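Local coordinates for Z-ring associated protein G (Haemophilus ducreyi, PDB 6UN9) that probably takes part in cell division, envelope biogenesis and cell shape maintenance, likely as a tetrameric coiled coil linking the Z-ring to septal peptidoglycan-synthesizing complexes, at the interface of chains A and B. Residues are numbered along the deposited sequence; one frame, centred on the assembly and turned at random. Chains: chain A/B, Uncharacterized protein.

The interface of chains A and B. Residues chain A 14, 17-18, 21-22; chain B 14-15, 17-18, 21-22.
Two parallel helices of a coiled coil meet here near their N-terminal ends, with the two Leu21 side chains paired across the interface. The leucine pair A:Leu21 and B:Leu21 forms the apolar step. The two side chains cross obliquely and differ in their chi2 torsions, so they are not exact two-fold mates. A:Leu21 holds CG anti to its carbonyl carbon and runs on extended at chi2, which carries methyl CD1 over the partner helix. There CD1 of A:Leu21 lies 3.7 Å from CG of B:Lys22, and CB of B:Leu21 is about as near. B:Leu21 is turned differently at chi2 (36°). Methyl CD2 of B:Leu21 rests against the base of the other leucine, 3.5 Å from CB of A:Leu21. The aliphatic stems of both lysines flank the pair. A:Lys22 bends at chi2, and CG of A:Lys22 passes 4.1 Å from CD2 of B:Leu21.

One layer towards the N-terminus the contact turns polar. B:Gln18 has CG anti to its backbone N (chi1 177°) and bends at chi2, so its amide reaches across to chain A. NE2 of B:Gln18 comes to 3.3 Å from the carbonyl oxygen OD1 of A:Asn14. OE1 of B:Gln18 is turned to the same OD1 of A:Asn14, at 3.4 Å. The two amide planes are 50° apart, and no hydrogen bond forms. The amide oxygen OE1 of B:Gln18 also lies 3.6 Å from CB of A:Gln18. ND2 of A:Asn14 points on to the methyl CG2 of B:Ile15, at 3.6 Å. At the flank B:Gln17 is fully extended. OE1 of B:Gln17 stands 3.5 Å from the terminal nitrogen NZ of A:Lys22, without a hydrogen bond.

No hydrogen bond or salt bridge ties the chains here, so packing appears to hold this patch together. The protein forms homotetramers, though it is mainly monomeric in solution, and this patch belongs to a two-fold symmetric interface. It lies at the N-terminal end of the parallel coiled coil, with the asparagines in the loops just before the helices. Beyond it chain A breaks into helices 16-37 and 42-69, while chain B runs on as helix 16-66.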
ATOM      1  N   ASN A  14     -12.777  11.835 -55.841  1.00119.57           N
ATOM      2  CA  ASN A  14     -12.864  13.024 -55.004  1.00104.22           C
ATOM      3  C   ASN A  14     -14.148  13.116 -54.186  1.00 94.86           C
ATOM      4  O   ASN A  14     -14.148  13.796 -53.150  1.00 81.41           O
ATOM      5  CB  ASN A  14     -12.711  14.303 -55.852  1.00 91.74           C
ATOM      6  CG  ASN A  14     -11.991  15.433 -55.093  1.00 99.82           C
ATOM      7  OD1 ASN A  14     -11.176  15.190 -54.185  1.00101.33           O
ATOM      8  ND2 ASN A  14     -12.298  16.675 -55.460  1.00 90.63           N
ATOM      9  N   GLN A  17     -13.184   9.861 -51.805  1.00126.34           N
ATOM     10  CA  GLN A  17     -12.186  10.257 -50.814  1.00127.37           C
ATOM     11  C   GLN A  17     -12.733  11.286 -49.836  1.00112.51           C
ATOM     12  O   GLN A  17     -12.206  11.406 -48.727  1.00109.91           O
ATOM     13  CB  GLN A  17     -10.917  10.786 -51.493  1.00123.32           C
ATOM     14  CG  GLN A  17     -10.042   9.688 -52.100  1.00134.21           C
ATOM     15  CD  GLN A  17      -9.871   8.478 -51.183  1.00148.40           C
ATOM     16  OE1 GLN A  17      -9.304   8.581 -50.091  1.00152.47           O
ATOM     17  NE2 GLN A  17     -10.365   7.323 -51.629  1.00149.48           N
ATOM     18  N   GLN A  18     -13.795  12.003 -50.203  1.00 96.59           N
ATOM     19  CA  GLN A  18     -14.409  12.909 -49.246  1.00 89.17           C
ATOM     20  C   GLN A  18     -15.263  12.152 -48.212  1.00 89.76           C
ATOM     21  O   GLN A  18     -14.991  12.235 -47.009  1.00 91.58           O
ATOM     22  CB  GLN A  18     -15.196  13.987 -49.996  1.00 93.01           C
ATOM     23  CG  GLN A  18     -15.950  14.972 -49.123  1.00103.13           C
ATOM     24  CD  GLN A  18     -17.390  14.526 -48.861  1.00126.48           C
ATOM     25  OE1 GLN A  18     -18.236  14.559 -49.762  1.00137.53           O
ATOM     26  NE2 GLN A  18     -17.668  14.097 -47.628  1.00111.63           N
ATOM     27  N   LEU A  21     -12.889  10.605 -45.393  1.00 95.01           N
ATOM     28  CA  LEU A  21     -12.500  11.660 -44.471  1.00 72.70           C
ATOM     29  C   LEU A  21     -13.650  12.013 -43.544  1.00 72.34           C
ATOM     30  O   LEU A  21     -13.469  12.101 -42.325  1.00111.95           O
ATOM     31  CB  LEU A  21     -12.048  12.907 -45.238  1.00 73.10           C
ATOM     32  CG  LEU A  21     -10.823  12.807 -46.134  1.00 73.64           C
ATOM     33  CD1 LEU A  21     -10.403  14.198 -46.595  1.00106.88           C
ATOM     34  CD2 LEU A  21      -9.682  12.093 -45.441  1.00 73.54           C
ATOM     35  N   LYS A  22     -14.854  12.195 -44.092  1.00 72.53           N
ATOM     36  CA  LYS A  22     -15.987  12.469 -43.217  1.00 72.35           C
ATOM     37  C   LYS A  22     -16.190  11.358 -42.199  1.00 76.31           C
ATOM     38  O   LYS A  22     -16.618  11.634 -41.073  1.00 72.93           O
ATOM     39  CB  LYS A  22     -17.267  12.685 -44.011  1.00 72.72           C
ATOM     40  CG  LYS A  22     -17.471  14.147 -44.385  1.00 90.01           C
ATOM     41  CD  LYS A  22     -18.870  14.683 -44.071  1.00 91.49           C
ATOM     42  CE  LYS A  22     -18.945  16.178 -44.424  1.00 99.24           C
ATOM     43  NZ  LYS A  22     -20.310  16.782 -44.341  1.00106.94           N
TER
ATOM     44  N   ASN B  14     -16.626  22.033 -52.085  1.00121.38           N
ATOM     45  CA  ASN B  14     -16.362  20.700 -52.611  1.00111.52           C
ATOM     46  C   ASN B  14     -14.899  20.310 -52.499  1.00 95.52           C
ATOM     47  O   ASN B  14     -14.575  19.126 -52.406  1.00 78.80           O
ATOM     48  CB  ASN B  14     -16.802  20.615 -54.081  1.00124.21           C
ATOM     49  CG  ASN B  14     -16.588  19.228 -54.688  1.00127.16           C
ATOM     50  OD1 ASN B  14     -15.637  19.004 -55.442  1.00127.47           O
ATOM     51  ND2 ASN B  14     -17.489  18.298 -54.376  1.00121.67           N
ATOM     52  N   ILE B  15     -14.002  21.285 -52.517  1.00107.94           N
ATOM     53  CA  ILE B  15     -12.600  21.017 -52.240  1.00108.35           C
ATOM     54  C   ILE B  15     -12.068  21.849 -51.084  1.00 92.45           C
ATOM     55  O   ILE B  15     -11.063  21.454 -50.467  1.00 81.05           O
ATOM     56  CB  ILE B  15     -11.723  21.193 -53.504  1.00102.51           C
ATOM     57  CG1 ILE B  15     -11.835  22.590 -54.103  1.00 86.26           C
ATOM     58  CG2 ILE B  15     -12.168  20.185 -54.587  1.00113.97           C
ATOM     59  CD1 ILE B  15     -11.602  22.584 -55.636  1.00 73.92           C
ATOM     60  N   GLN B  17     -14.024  22.103 -48.417  1.00 97.27           N
ATOM     61  CA  GLN B  17     -14.416  21.079 -47.453  1.00 90.74           C
ATOM     62  C   GLN B  17     -13.358  19.982 -47.346  1.00 94.60           C
ATOM     63  O   GLN B  17     -13.071  19.497 -46.247  1.00113.47           O
ATOM     64  CB  GLN B  17     -15.775  20.504 -47.864  1.00 84.25           C
ATOM     65  CG  GLN B  17     -16.387  19.434 -46.976  1.00 91.10           C
ATOM     66  CD  GLN B  17     -17.671  18.843 -47.577  1.00101.50           C
ATOM     67  OE1 GLN B  17     -18.302  17.970 -46.986  1.00109.47           O
ATOM     68  NE2 GLN B  17     -18.052  19.321 -48.762  1.00106.81           N
ATOM     69  N   GLN B  18     -12.748  19.603 -48.469  1.00 84.54           N
ATOM     70  CA  GLN B  18     -11.722  18.564 -48.485  1.00 84.78           C
ATOM     71  C   GLN B  18     -10.404  19.029 -47.857  1.00 86.01           C
ATOM     72  O   GLN B  18      -9.780  18.280 -47.101  1.00 73.75           O
ATOM     73  CB  GLN B  18     -11.497  18.104 -49.928  1.00 87.23           C
ATOM     74  CG  GLN B  18     -10.403  17.073 -50.125  1.00 84.92           C
ATOM     75  CD  GLN B  18     -10.927  15.807 -50.757  1.00105.01           C
ATOM     76  OE1 GLN B  18     -12.140  15.634 -50.913  1.00110.51           O
ATOM     77  NE2 GLN B  18     -10.018  14.911 -51.131  1.00112.20           N
ATOM     78  N   LEU B  21     -11.096  19.043 -43.971  1.00 68.57           N
ATOM     79  CA  LEU B  21     -11.057  17.726 -43.348  1.00 68.83           C
ATOM     80  C   LEU B  21      -9.630  17.238 -43.145  1.00 90.36           C
ATOM     81  O   LEU B  21      -9.228  16.912 -42.022  1.00123.46           O
ATOM     82  CB  LEU B  21     -11.844  16.715 -44.182  1.00 69.34           C
ATOM     83  CG  LEU B  21     -13.352  16.505 -44.026  1.00 78.24           C
ATOM     84  CD1 LEU B  21     -14.122  17.790 -43.728  1.00 76.78           C
ATOM     85  CD2 LEU B  21     -13.875  15.874 -45.316  1.00 77.36           C
ATOM     86  N   LYS B  22      -8.839  17.196 -44.218  1.00 70.26           N
ATOM     87  CA  LYS B  22      -7.482  16.670 -44.100  1.00 71.28           C
ATOM     88  C   LYS B  22      -6.670  17.367 -43.008  1.00 81.73           C
ATOM     89  O   LYS B  22      -5.698  16.789 -42.500  1.00 71.15           O
ATOM     90  CB  LYS B  22      -6.766  16.779 -45.446  1.00 72.05           C
ATOM     91  CG  LYS B  22      -7.005  15.588 -46.330  1.00 72.97           C
ATOM     92  CD  LYS B  22      -5.865  14.624 -46.201  1.00 74.01           C
ATOM     93  CE  LYS B  22      -6.064  13.408 -47.070  1.00 75.13           C
ATOM     94  NZ  LYS B  22      -4.880  12.502 -47.018  1.00 78.98           N
TER